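PDB 4QN8: VipE from Legionella pneumophila subsp. pneumophila str. Philadelphia 1, which is a Legionella effector of no established biochemical activity, probably delivered into the host cell, and represented here by its all-helical N-terminal part. Local coordinates for residues A[118-123]-A[140-145]; A[10-15]-A[63-68]; A[31-36]-A[83-88]; A[5-10]-A[37-42]; A[43-48]-A[53-58]. All coordinates share one frame; numbering follows the deposited sequence.

Interaction 1 of 5, residues A[118-123]-A[140-145]; sequences KAEEHF and NLKAVI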
# COMPACT_ATOMS: atom_id res chain seq x y z
N LYS A 118 13.32 -7.25 -7.11
CA LYS A 118 12.45 -8.23 -6.47
C LYS A 118 10.97 -7.91 -6.68
O LYS A 118 10.15 -8.81 -6.87
CB LYS A 118 12.76 -8.29 -4.97
CG LYS A 118 12.02 -9.39 -4.24
CD LYS A 118 12.28 -10.75 -4.88
CE LYS A 118 11.81 -11.88 -3.98
NZ LYS A 118 11.95 -13.20 -4.64
N ALA A 119 10.63 -6.63 -6.64
CA ALA A 119 9.22 -6.22 -6.75
C ALA A 119 8.65 -6.49 -8.13
O ALA A 119 7.42 -6.64 -8.30
CB ALA A 119 9.07 -4.77 -6.39
N GLU A 120 9.53 -6.55 -9.13
CA GLU A 120 9.09 -6.79 -10.50
C GLU A 120 8.29 -8.09 -10.66
O GLU A 120 7.42 -8.19 -11.53
CB GLU A 120 10.30 -6.79 -11.44
CG GLU A 120 9.94 -6.82 -12.90
CD GLU A 120 9.16 -5.59 -13.35
OE1 GLU A 120 9.12 -4.57 -12.61
OE2 GLU A 120 8.60 -5.65 -14.46
N GLU A 121 8.56 -9.07 -9.80
CA GLU A 121 7.89 -10.36 -9.89
C GLU A 121 6.37 -10.28 -9.63
O GLU A 121 5.63 -11.18 -10.03
CB GLU A 121 8.54 -11.37 -8.93
CG GLU A 121 10.04 -11.58 -9.18
CD GLU A 121 10.68 -12.50 -8.15
OE1 GLU A 121 9.93 -13.11 -7.35
OE2 GLU A 121 11.93 -12.60 -8.13
N HIS A 122 5.93 -9.22 -8.97
CA HIS A 122 4.51 -9.08 -8.64
C HIS A 122 3.65 -8.87 -9.88
O HIS A 122 2.45 -9.16 -9.88
CB HIS A 122 4.27 -7.92 -7.68
CG HIS A 122 4.83 -8.13 -6.31
ND1 HIS A 122 4.52 -9.23 -5.54
CD2 HIS A 122 5.65 -7.36 -5.56
CE1 HIS A 122 5.15 -9.13 -4.38
NE2 HIS A 122 5.83 -8.00 -4.37
N PHE A 123 4.27 -8.36 -10.95
CA PHE A 123 3.53 -8.10 -12.18
C PHE A 123 3.25 -9.36 -12.97
O PHE A 123 2.52 -9.33 -13.96
CB PHE A 123 4.26 -7.05 -13.04
CG PHE A 123 4.40 -5.73 -12.34
CD1 PHE A 123 3.37 -4.80 -12.37
CD2 PHE A 123 5.53 -5.45 -11.60
CE1 PHE A 123 3.49 -3.59 -11.70
CE2 PHE A 123 5.65 -4.24 -10.93
CZ PHE A 123 4.63 -3.31 -10.98
N ASN A 140 0.98 1.50 -17.94
CA ASN A 140 0.32 2.58 -17.21
C ASN A 140 0.27 2.32 -15.71
O ASN A 140 0.35 3.26 -14.90
CB ASN A 140 -1.09 2.86 -17.75
CG ASN A 140 -1.07 3.57 -19.09
OD1 ASN A 140 -0.25 4.46 -19.33
ND2 ASN A 140 -1.99 3.18 -19.97
N LEU A 141 0.11 1.05 -15.33
CA LEU A 141 0.13 0.68 -13.91
C LEU A 141 1.44 1.15 -13.29
O LEU A 141 1.45 1.76 -12.21
CB LEU A 141 -0.05 -0.83 -13.71
CG LEU A 141 0.07 -1.38 -12.28
CD1 LEU A 141 -0.89 -0.63 -11.36
CD2 LEU A 141 -0.20 -2.89 -12.23
N LYS A 142 2.55 0.91 -13.99
CA LYS A 142 3.85 1.32 -13.49
C LYS A 142 4.11 2.82 -13.59
O LYS A 142 4.54 3.46 -12.61
CB LYS A 142 4.97 0.55 -14.20
CG LYS A 142 5.01 -0.93 -13.87
CD LYS A 142 6.11 -1.62 -14.66
CE LYS A 142 6.21 -3.10 -14.32
NZ LYS A 142 7.24 -3.76 -15.17
N ALA A 143 3.87 3.38 -14.77
CA ALA A 143 4.31 4.75 -15.06
C ALA A 143 3.35 5.81 -14.52
O ALA A 143 3.77 6.92 -14.23
CB ALA A 143 4.52 4.94 -16.54
N VAL A 144 2.07 5.47 -14.42
CA VAL A 144 1.07 6.46 -13.98
C VAL A 144 0.54 6.18 -12.58
O VAL A 144 0.53 7.07 -11.72
CB VAL A 144 -0.11 6.55 -14.96
CG1 VAL A 144 -1.18 7.50 -14.43
CG2 VAL A 144 0.39 6.99 -16.34
N ILE A 145 0.12 4.93 -12.35
CA ILE A 145 -0.57 4.60 -11.11
C ILE A 145 0.39 4.43 -9.93
O ILE A 145 0.18 5.00 -8.87
CB ILE A 145 -1.48 3.36 -11.29
CG1 ILE A 145 -2.61 3.71 -12.28
CG2 ILE A 145 -2.09 2.94 -9.97
CD1 ILE A 145 -3.54 2.53 -12.56
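Lys142 reaches over the ring of Phe123 to the carboxylate of Glu120. From CB the chain turns so that CG lies anti to the carbonyl carbon (chi1 -68°), and it is extended from there on. The path can be followed atom by atom. CG touches the ring at Phe123 CE1 and CZ, each 3.8 Å away. CE then comes over the middle of the ring. It stands 3.5 Å from the Phe123 centroid and only 5° off the ring normal, which makes a CH-pi contact. NZ is still over the same face, 4.5 Å from the centroid, so the ammonium group also forms a cation-pi pair. At its end NZ meets Glu120 OE2 in a salt bridge. The modelled NZ to OE2 distance of 2.4 Å is very short and its exact value is doubtful. The Glu120 chain bends at chi2 and crosses the lysine at about a right angle. The ring is met at its edge by Leu141, with Leu141 CD2 3.8 Å from Phe123 CE1. The positive charge probably serves both the aromatic face and the carboxylate. The contact joins helix 116-119 and the 3-10 turn 121-123 to helix 135-154. Phe123 also packs on Met112 of helix 103-114 and on Leu146, while Leu141 touches Met98 and Phe132 in loops.

Interaction 2 of 5, residues A[10-15]-A[63-68]; sequences RLINTY and KDFVLT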
# COMPACT_ATOMS: atom_id res chain seq x y z
N ARG A 10 -1.82 4.12 15.97
CA ARG A 10 -2.80 3.21 16.55
C ARG A 10 -2.85 1.93 15.73
O ARG A 10 -2.91 0.84 16.29
CB ARG A 10 -4.19 3.86 16.62
CG ARG A 10 -4.21 5.15 17.45
CD ARG A 10 -4.02 4.88 18.93
NE ARG A 10 -3.81 6.12 19.68
CZ ARG A 10 -4.79 6.92 20.09
NH1 ARG A 10 -6.06 6.62 19.85
NH2 ARG A 10 -4.50 8.03 20.77
N LEU A 11 -2.80 2.06 14.41
CA LEU A 11 -2.86 0.88 13.55
C LEU A 11 -1.57 0.06 13.63
O LEU A 11 -1.61 -1.18 13.58
CB LEU A 11 -3.22 1.26 12.10
CG LEU A 11 -4.63 1.87 12.02
CD1 LEU A 11 -4.88 2.58 10.70
CD2 LEU A 11 -5.70 0.81 12.24
N ILE A 12 -0.43 0.73 13.79
CA ILE A 12 0.84 0.02 14.03
C ILE A 12 0.77 -0.69 15.38
O ILE A 12 1.22 -1.84 15.51
CB ILE A 12 2.06 0.96 13.99
CG1 ILE A 12 2.20 1.58 12.61
CG2 ILE A 12 3.33 0.20 14.34
CD1 ILE A 12 3.03 0.79 11.63
N ASN A 13 0.22 -0.01 16.38
CA ASN A 13 0.06 -0.61 17.70
C ASN A 13 -0.73 -1.91 17.61
O ASN A 13 -0.41 -2.89 18.28
CB ASN A 13 -0.63 0.37 18.65
CG ASN A 13 -0.94 -0.25 19.98
OD1 ASN A 13 -0.03 -0.58 20.75
ND2 ASN A 13 -2.24 -0.42 20.28
N THR A 14 -1.76 -1.91 16.78
CA THR A 14 -2.61 -3.08 16.66
C THR A 14 -1.95 -4.14 15.76
O THR A 14 -1.84 -5.31 16.14
CB THR A 14 -4.00 -2.68 16.12
OG1 THR A 14 -4.67 -1.89 17.11
CG2 THR A 14 -4.84 -3.92 15.79
N TYR A 15 -1.47 -3.72 14.59
CA TYR A 15 -1.07 -4.66 13.56
C TYR A 15 0.44 -4.87 13.37
O TYR A 15 0.86 -5.80 12.67
CB TYR A 15 -1.68 -4.23 12.23
CG TYR A 15 -3.19 -4.32 12.17
CD1 TYR A 15 -3.82 -5.55 12.04
CD2 TYR A 15 -3.98 -3.17 12.20
CE1 TYR A 15 -5.20 -5.64 11.95
CE2 TYR A 15 -5.37 -3.26 12.12
CZ TYR A 15 -5.96 -4.50 12.00
OH TYR A 15 -7.34 -4.60 11.92
N LYS A 63 0.34 6.05 3.13
CA LYS A 63 1.77 6.28 2.93
C LYS A 63 2.47 6.36 4.27
O LYS A 63 3.53 5.78 4.47
CB LYS A 63 1.99 7.59 2.17
CG LYS A 63 1.81 7.54 0.65
CD LYS A 63 2.07 8.94 0.11
CE LYS A 63 1.91 9.07 -1.38
NZ LYS A 63 2.02 10.52 -1.73
N ASP A 64 1.86 7.10 5.20
CA ASP A 64 2.48 7.32 6.50
C ASP A 64 2.64 5.99 7.23
O ASP A 64 3.68 5.73 7.84
CB ASP A 64 1.64 8.32 7.32
CG ASP A 64 2.35 8.79 8.58
OD1 ASP A 64 3.38 9.50 8.47
OD2 ASP A 64 1.88 8.46 9.68
N PHE A 65 1.62 5.14 7.13
CA PHE A 65 1.66 3.81 7.76
C PHE A 65 2.77 2.94 7.18
O PHE A 65 3.56 2.34 7.92
CB PHE A 65 0.32 3.11 7.59
CG PHE A 65 0.26 1.73 8.19
CD1 PHE A 65 -0.08 1.56 9.53
CD2 PHE A 65 0.49 0.61 7.41
CE1 PHE A 65 -0.17 0.27 10.08
CE2 PHE A 65 0.42 -0.67 7.95
CZ PHE A 65 0.09 -0.83 9.29
N VAL A 66 2.85 2.88 5.85
CA VAL A 66 3.88 2.08 5.21
C VAL A 66 5.26 2.67 5.50
O VAL A 66 6.22 1.94 5.77
CB VAL A 66 3.62 1.96 3.70
CG1 VAL A 66 4.79 1.25 3.01
CG2 VAL A 66 2.30 1.22 3.48
N LEU A 67 5.36 4.00 5.50
CA LEU A 67 6.63 4.68 5.79
C LEU A 67 7.17 4.31 7.17
O LEU A 67 8.38 4.36 7.44
CB LEU A 67 6.44 6.19 5.72
CG LEU A 67 7.66 7.10 5.71
CD1 LEU A 67 8.50 6.82 4.47
CD2 LEU A 67 7.22 8.55 5.72
N THR A 68 6.25 3.91 8.04
CA THR A 68 6.55 3.60 9.43
C THR A 68 6.86 2.12 9.65
O THR A 68 7.83 1.77 10.34
CB THR A 68 5.37 4.06 10.36
OG1 THR A 68 5.12 5.45 10.15
CG2 THR A 68 5.70 3.82 11.82
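Ile12 lays the end of its side chain against the ring of Phe65. This is helix-to-helix packing in an all-helical fold, where helix 6-20 meets helix 58-69. The two short segments cross at -50°. Their axes come no closer than 10.6 Å, so long side chains must fill the gap. Phe65 does most of this from its helix. Its CG is anti to the backbone N (chi1 179°), and this carries the ring across to helix 6-20. There the ring meets both the side chains and the backbone of residues 11 and 12. Ile12 CD1 is 3.6 Å from Phe65 CE1, and Ile12 CG1 is 3.7 Å from the same ring atom. Both approach the ring obliquely. Leu11 takes part through CB, 3.8 Å from Phe65 CE1. The backbone C of Leu11 and N of Ile12 lie at the ring edge, in its plane. Phe65 also packs on Leu19 of helix 6-20 and meets the Phe38 ring edge-to-face, so the ring is buried between helix and loop. Thr68, one turn on, adds a looser contact, with its methyl group turned to the isoleucine. Its hydroxyl serves its own helix: Thr68 OG1 donates to Asp64 O at 2.7 Å. The methyl CG2 lies 4.0 Å from Ile12 CD1.

Interaction 3 of 5, residues A[31-36]-A[83-88]; sequences ILLDPN and SRMIEL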
# COMPACT_ATOMS: atom_id res chain seq x y z
N ILE A 31 -8.86 -8.21 6.90
CA ILE A 31 -9.46 -7.11 7.65
C ILE A 31 -8.61 -5.83 7.52
O ILE A 31 -9.14 -4.73 7.34
CB ILE A 31 -9.71 -7.50 9.13
CG1 ILE A 31 -10.83 -8.55 9.21
CG2 ILE A 31 -10.08 -6.28 9.96
CD1 ILE A 31 -11.01 -9.17 10.60
N LEU A 32 -7.30 -5.99 7.61
CA LEU A 32 -6.39 -4.87 7.44
C LEU A 32 -6.56 -4.23 6.05
O LEU A 32 -6.46 -3.01 5.90
CB LEU A 32 -4.94 -5.34 7.64
CG LEU A 32 -3.84 -4.29 7.51
CD1 LEU A 32 -4.03 -3.19 8.58
CD2 LEU A 32 -2.44 -4.93 7.62
N LEU A 33 -6.86 -5.07 5.06
CA LEU A 33 -7.02 -4.62 3.68
C LEU A 33 -8.41 -4.03 3.39
O LEU A 33 -8.68 -3.62 2.27
CB LEU A 33 -6.70 -5.78 2.73
CG LEU A 33 -5.23 -6.19 2.70
CD1 LEU A 33 -5.01 -7.58 2.08
CD2 LEU A 33 -4.40 -5.14 1.96
N ASP A 34 -9.31 -4.01 4.38
CA ASP A 34 -10.61 -3.38 4.22
C ASP A 34 -10.39 -1.94 3.74
O ASP A 34 -9.58 -1.21 4.30
CB ASP A 34 -11.40 -3.40 5.55
CG ASP A 34 -12.80 -2.79 5.44
OD1 ASP A 34 -12.95 -1.66 4.94
OD2 ASP A 34 -13.78 -3.43 5.90
N PRO A 35 -11.08 -1.55 2.67
CA PRO A 35 -10.85 -0.23 2.07
C PRO A 35 -11.03 0.93 3.07
O PRO A 35 -10.48 2.01 2.85
CB PRO A 35 -11.92 -0.15 0.98
CG PRO A 35 -12.15 -1.57 0.58
CD PRO A 35 -11.97 -2.39 1.84
N ASN A 36 -11.77 0.71 4.15
CA ASN A 36 -12.03 1.77 5.12
C ASN A 36 -11.11 1.79 6.32
O ASN A 36 -11.30 2.59 7.24
CB ASN A 36 -13.47 1.71 5.59
CG ASN A 36 -14.44 2.06 4.50
OD1 ASN A 36 -14.99 1.18 3.85
ND2 ASN A 36 -14.63 3.36 4.28
N SER A 83 2.83 -9.88 -1.76
CA SER A 83 2.20 -10.89 -2.60
C SER A 83 0.88 -11.38 -2.01
O SER A 83 -0.10 -11.57 -2.73
CB SER A 83 3.13 -12.10 -2.79
OG SER A 83 4.25 -11.75 -3.58
N ARG A 84 0.87 -11.57 -0.69
CA ARG A 84 -0.35 -11.97 -0.02
C ARG A 84 -1.41 -10.90 -0.14
O ARG A 84 -2.58 -11.20 -0.38
CB ARG A 84 -0.09 -12.26 1.46
CG ARG A 84 0.71 -13.49 1.70
CD ARG A 84 0.94 -13.65 3.17
NE ARG A 84 -0.27 -14.06 3.88
CZ ARG A 84 -0.44 -13.91 5.19
NH1 ARG A 84 0.51 -13.33 5.91
NH2 ARG A 84 -1.56 -14.31 5.78
N MSE A 85 -1.01 -9.63 -0.01
CA MSE A 85 -1.97 -8.55 -0.09
C MSE A 85 -2.60 -8.50 -1.48
O MSE A 85 -3.80 -8.25 -1.61
CB MSE A 85 -1.32 -7.21 0.26
CG MSE A 85 -0.92 -7.13 1.73
SE MSE A 85 -0.07 -5.41 2.01
CE MSE A 85 0.31 -5.54 3.91
N ILE A 86 -1.80 -8.76 -2.50
CA ILE A 86 -2.32 -8.76 -3.86
C ILE A 86 -3.31 -9.93 -4.04
O ILE A 86 -4.38 -9.75 -4.62
CB ILE A 86 -1.17 -8.78 -4.91
CG1 ILE A 86 -0.51 -7.39 -4.96
CG2 ILE A 86 -1.68 -9.17 -6.29
CD1 ILE A 86 0.94 -7.36 -5.43
N GLU A 87 -2.97 -11.10 -3.50
CA GLU A 87 -3.88 -12.26 -3.60
C GLU A 87 -5.19 -12.06 -2.86
O GLU A 87 -6.24 -12.52 -3.31
CB GLU A 87 -3.22 -13.52 -3.04
CG GLU A 87 -2.23 -14.23 -3.92
CD GLU A 87 -1.49 -15.31 -3.15
OE1 GLU A 87 -1.16 -15.06 -1.97
OE2 GLU A 87 -1.26 -16.40 -3.71
N LEU A 88 -5.12 -11.39 -1.71
CA LEU A 88 -6.26 -11.32 -0.78
C LEU A 88 -7.08 -10.03 -0.84
O LEU A 88 -8.12 -9.96 -0.20
CB LEU A 88 -5.79 -11.50 0.65
CG LEU A 88 -5.17 -12.86 0.94
CD1 LEU A 88 -4.60 -12.87 2.36
CD2 LEU A 88 -6.17 -14.01 0.74
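Leu33 and Met85 meet by apolar packing, and the whole contact between the segments is of this kind. Leu33 sits just past the end of helix 26-32 and directs its side chain at helix 75-88. Both of its methyl branches are used. CD2 lies 4.0 Å from Met85 CG, where the two side chains cross at a slant. CD1 goes to the helix backbone, 3.9 Å from Met85 CA. It also lies 4.2 Å from Leu88 CB, one turn further along. Met85 is a selenomethionine. Its extended chain touches Phe107 and Glu104 of helix 103-114 as well as Leu29 of helix 26-32.

The polar interactions lie within the loop that follows. Asp34 OD1 accepts from Asn36 N at 2.8 Å on its anti lone pair, with an N-H...O angle of 166°. This is an Asx turn just after helix 26-32. Thr37 OG1 bonds back to the carbonyl oxygens of Leu32 and Asp34. The chemistry therefore divides in two. Buried hydrocarbon joins the residue just past helix 26-32 to helix 75-88, while the hydrogen bonds shape the exposed turn beside them.

Interaction 4 of 5, residues A[5-10]-A[37-42]; sequences LTQTQR and TFTKSE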
# COMPACT_ATOMS: atom_id res chain seq x y z
N LEU A 5 1.36 10.15 11.94
CA LEU A 5 -0.02 10.45 12.29
C LEU A 5 -0.48 9.56 13.44
O LEU A 5 0.00 8.43 13.58
CB LEU A 5 -0.92 10.16 11.09
CG LEU A 5 -0.63 11.01 9.85
CD1 LEU A 5 -1.35 10.47 8.63
CD2 LEU A 5 -1.07 12.43 10.15
N THR A 6 -1.41 10.07 14.24
CA THR A 6 -1.98 9.27 15.33
C THR A 6 -2.65 8.01 14.77
O THR A 6 -2.50 6.92 15.33
CB THR A 6 -2.96 10.10 16.17
OG1 THR A 6 -2.26 11.22 16.73
CG2 THR A 6 -3.54 9.25 17.30
N GLN A 7 -3.36 8.17 13.66
CA GLN A 7 -3.98 7.04 12.97
C GLN A 7 -2.94 5.94 12.69
O GLN A 7 -3.19 4.75 12.94
CB GLN A 7 -4.58 7.55 11.65
CG GLN A 7 -5.15 6.48 10.77
CD GLN A 7 -5.82 7.03 9.53
OE1 GLN A 7 -6.36 6.28 8.73
NE2 GLN A 7 -5.80 8.36 9.37
N THR A 8 -1.77 6.34 12.21
CA THR A 8 -0.69 5.40 11.93
C THR A 8 -0.24 4.69 13.19
O THR A 8 -0.10 3.47 13.22
CB THR A 8 0.50 6.13 11.32
OG1 THR A 8 0.16 6.53 10.00
CG2 THR A 8 1.74 5.22 11.28
N GLN A 9 -0.03 5.46 14.25
CA GLN A 9 0.44 4.89 15.51
C GLN A 9 -0.52 3.84 16.04
O GLN A 9 -0.09 2.80 16.54
CB GLN A 9 0.62 5.99 16.56
CG GLN A 9 1.71 7.01 16.24
CD GLN A 9 1.63 8.23 17.12
OE1 GLN A 9 0.75 8.34 17.97
NE2 GLN A 9 2.56 9.16 16.93
N ARG A 10 -1.82 4.12 15.97
CA ARG A 10 -2.80 3.21 16.55
C ARG A 10 -2.85 1.93 15.73
O ARG A 10 -2.91 0.84 16.29
CB ARG A 10 -4.19 3.86 16.62
CG ARG A 10 -4.21 5.15 17.45
CD ARG A 10 -4.02 4.88 18.93
NE ARG A 10 -3.81 6.12 19.68
CZ ARG A 10 -4.79 6.92 20.09
NH1 ARG A 10 -6.06 6.62 19.85
NH2 ARG A 10 -4.50 8.03 20.77
N THR A 37 -10.09 0.93 6.33
CA THR A 37 -9.18 0.89 7.48
C THR A 37 -8.45 2.22 7.68
O THR A 37 -8.27 2.68 8.81
CB THR A 37 -8.14 -0.24 7.38
OG1 THR A 37 -8.82 -1.50 7.30
CG2 THR A 37 -7.24 -0.23 8.61
N PHE A 38 -8.03 2.83 6.56
CA PHE A 38 -7.38 4.14 6.56
C PHE A 38 -8.34 5.18 6.00
O PHE A 38 -9.09 4.91 5.05
CB PHE A 38 -6.10 4.10 5.72
CG PHE A 38 -5.09 3.10 6.19
CD1 PHE A 38 -5.11 1.79 5.73
CD2 PHE A 38 -4.13 3.46 7.12
CE1 PHE A 38 -4.18 0.86 6.19
CE2 PHE A 38 -3.20 2.53 7.59
CZ PHE A 38 -3.23 1.23 7.12
N THR A 39 -8.33 6.38 6.59
CA THR A 39 -9.26 7.43 6.16
C THR A 39 -8.56 8.76 5.95
O THR A 39 -7.54 9.04 6.59
CB THR A 39 -10.42 7.65 7.17
OG1 THR A 39 -9.90 8.18 8.40
CG2 THR A 39 -11.19 6.37 7.45
N LYS A 40 -9.12 9.59 5.07
CA LYS A 40 -8.69 10.98 4.99
C LYS A 40 -9.18 11.66 6.26
O LYS A 40 -10.08 11.16 6.93
CB LYS A 40 -9.27 11.67 3.75
CG LYS A 40 -10.78 11.86 3.79
CD LYS A 40 -11.26 12.71 2.60
CE LYS A 40 -12.52 13.50 2.93
NZ LYS A 40 -12.29 14.58 3.93
N SER A 41 -8.58 12.81 6.59
CA SER A 41 -9.09 13.62 7.69
C SER A 41 -10.47 14.15 7.30
O SER A 41 -10.80 14.22 6.12
CB SER A 41 -8.14 14.78 7.99
OG SER A 41 -7.89 15.56 6.82
N GLU A 42 -11.29 14.51 8.29
CA GLU A 42 -12.60 15.05 7.98
C GLU A 42 -12.46 16.44 7.35
O GLU A 42 -11.55 17.20 7.69
CB GLU A 42 -13.47 15.11 9.23
CG GLU A 42 -14.96 15.18 8.94
CD GLU A 42 -15.56 13.83 8.58
OE1 GLU A 42 -15.84 13.04 9.52
OE2 GLU A 42 -15.74 13.55 7.38
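The flat amide of Gln7 is bonded at both ends to Thr39, and the ring of Phe38 lies beside it. Gln7 OE1 approaches that ring obliquely, 3.9 Å from Phe38 CD2. Leu11 of helix 6-20 and Ile62 of helix 58-69 also pack on Phe38. With chi1 and chi2 both at 176°, Gln7 stretches straight out, and this takes its amide from the helix to the loop. There OE1 accepts from Thr39 N at 2.9 Å, with an N-H...O angle of 161°. The donor lies in the carbonyl plane, on a lone pair. At the other end of the amide, NE2 donates weakly to Thr39 O at 3.3 Å. One side-chain amide thus pairs with both the N-H and the C=O of a single residue. The contact ties the first turns of helix 6-20 to the long irregular loop between helix 26-32 and helix 58-69. OE1 also lies near the loop backbone, 3.2 Å from Phe38 CA. Thr39 O has a further, weak partner in His56 NE2. The side chain of Gln7 touches His56 too, and Ala61 of helix 58-69.

Interaction 5 of 5, residues A[43-48]-A[53-58]; sequences GYVDPN and DSNHSK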
# COMPACT_ATOMS: atom_id res chain seq x y z
N GLY A 43 -13.35 16.78 6.43
CA GLY A 43 -13.23 18.04 5.72
C GLY A 43 -12.29 17.93 4.53
O GLY A 43 -12.22 16.89 3.87
N TYR A 44 -11.55 19.00 4.27
CA TYR A 44 -10.71 19.05 3.07
C TYR A 44 -9.22 18.95 3.38
O TYR A 44 -8.78 19.25 4.49
CB TYR A 44 -11.01 20.33 2.29
CG TYR A 44 -12.39 20.29 1.66
CD1 TYR A 44 -12.57 19.75 0.39
CD2 TYR A 44 -13.50 20.77 2.34
CE1 TYR A 44 -13.83 19.71 -0.18
CE2 TYR A 44 -14.76 20.73 1.77
CZ TYR A 44 -14.91 20.19 0.51
OH TYR A 44 -16.16 20.14 -0.07
N VAL A 45 -8.45 18.50 2.39
CA VAL A 45 -7.01 18.52 2.51
C VAL A 45 -6.44 19.81 1.92
O VAL A 45 -6.62 20.11 0.74
CB VAL A 45 -6.37 17.31 1.81
CG1 VAL A 45 -4.87 17.32 2.03
CG2 VAL A 45 -6.96 16.01 2.35
N ASP A 46 -5.75 20.58 2.76
CA ASP A 46 -5.09 21.82 2.35
C ASP A 46 -3.67 21.55 1.85
O ASP A 46 -2.79 21.18 2.64
CB ASP A 46 -5.03 22.77 3.55
CG ASP A 46 -4.33 24.08 3.23
OD1 ASP A 46 -4.12 24.39 2.04
OD2 ASP A 46 -4.02 24.82 4.19
N PRO A 47 -3.42 21.75 0.55
CA PRO A 47 -2.09 21.40 0.03
C PRO A 47 -1.02 22.38 0.50
O PRO A 47 0.18 22.10 0.40
CB PRO A 47 -2.27 21.45 -1.49
CG PRO A 47 -3.41 22.42 -1.71
CD PRO A 47 -4.30 22.32 -0.49
N ASN A 48 -1.46 23.51 1.03
CA ASN A 48 -0.56 24.57 1.47
C ASN A 48 -0.20 24.43 2.95
O ASN A 48 0.40 25.33 3.54
CB ASN A 48 -1.19 25.94 1.22
CG ASN A 48 -1.36 26.25 -0.26
OD1 ASN A 48 -2.48 26.40 -0.77
ND2 ASN A 48 -0.23 26.35 -0.96
N ASP A 53 -2.56 15.38 11.64
CA ASP A 53 -3.74 14.66 12.10
C ASP A 53 -5.04 15.27 11.59
O ASP A 53 -6.05 14.58 11.46
CB ASP A 53 -3.78 14.64 13.63
CG ASP A 53 -2.95 13.52 14.23
OD1 ASP A 53 -2.38 12.72 13.46
OD2 ASP A 53 -2.88 13.45 15.48
N SER A 54 -5.02 16.58 11.31
CA SER A 54 -6.23 17.29 10.91
C SER A 54 -6.16 17.66 9.43
O SER A 54 -7.04 18.38 8.93
CB SER A 54 -6.41 18.55 11.74
OG SER A 54 -5.41 19.49 11.44
N ASN A 55 -5.13 17.20 8.74
CA ASN A 55 -4.94 17.54 7.32
C ASN A 55 -4.24 16.42 6.57
O ASN A 55 -3.01 16.42 6.45
CB ASN A 55 -4.15 18.84 7.17
CG ASN A 55 -4.28 19.46 5.78
OD1 ASN A 55 -5.39 19.59 5.24
ND2 ASN A 55 -3.15 19.83 5.19
N HIS A 56 -5.01 15.44 6.08
CA HIS A 56 -4.39 14.34 5.34
C HIS A 56 -5.39 13.62 4.43
O HIS A 56 -6.53 13.35 4.82
CB HIS A 56 -3.69 13.34 6.27
CG HIS A 56 -4.62 12.64 7.22
ND1 HIS A 56 -4.78 13.06 8.52
CD2 HIS A 56 -5.42 11.57 7.06
CE1 HIS A 56 -5.67 12.27 9.12
NE2 HIS A 56 -6.06 11.36 8.26
N SER A 57 -4.96 13.32 3.22
CA SER A 57 -5.76 12.51 2.32
C SER A 57 -5.72 11.06 2.76
O SER A 57 -4.92 10.67 3.63
CB SER A 57 -5.24 12.63 0.89
OG SER A 57 -3.99 11.99 0.77
N LYS A 58 -6.56 10.24 2.13
CA LYS A 58 -6.50 8.80 2.37
C LYS A 58 -5.14 8.22 2.00
O LYS A 58 -4.54 7.48 2.79
CB LYS A 58 -7.63 8.08 1.64
CG LYS A 58 -7.62 6.57 1.84
CD LYS A 58 -8.87 5.95 1.23
CE LYS A 58 -8.83 4.43 1.31
NZ LYS A 58 -10.21 3.90 1.03
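The long loop between helix 26-32 and helix 58-69 folds back on itself here, and Asn55 and Asp46 join its two limbs. A chi1 of -163° swings the Asn55 amide out to the facing backbone. OD1 accepts from Asp46 N at 2.7 Å, in the carbonyl plane and on a lone pair. The N-H...O angle is 170°. ND2 donates to Asp46 O at 2.9 Å, and that oxygen lies almost in the amide plane of Asn55. Two bonds to one residue fix the rotation of the amide. ND2 has a second, weak partner in Pro50 O, inside the loop. Val45 CG2 packs on the backbone between His56 and Ser57, 3.5 Å from Ser57 N and just before helix 58-69. Ser57 is the N-cap of that helix, and its OG accepts from Asp60 N. The CB of His56 points away from 43-48, and ND1 bonds to Ser52 O. On the other limb Asp46 OD1 accepts from Asn48 N at 3.0 Å, from above the carboxylate plane. This bond closes an Asx turn. With an Asx turn on one limb and a serine N-cap on the other, the arrangement is that of an irregular loop leading into a helix.

Overall arrangement
Interactions 2, 4 and 5 lie close together. Centres are about 9 Å apart for interactions 2 and 4, and about 11 Å for 4 and 5. Interactions 2 and 4 share helix 6-20, and Asp64 OD2 joins them through hydrogen bonds to Thr8 OG1 and Leu5 N. Thr6 OG1 to Asp53 OD2 and Ser41 N to His56 O connect interactions 4 and 5. Interaction 3 reaches this group through Tyr15 on Leu32 and through Lys58 NZ to Pro35 O. Interaction 1 lies across the chain's centre from interaction 2, with about 23 Å between their centres. It touches interaction 3 where His122 meets Ser83 and Ile86.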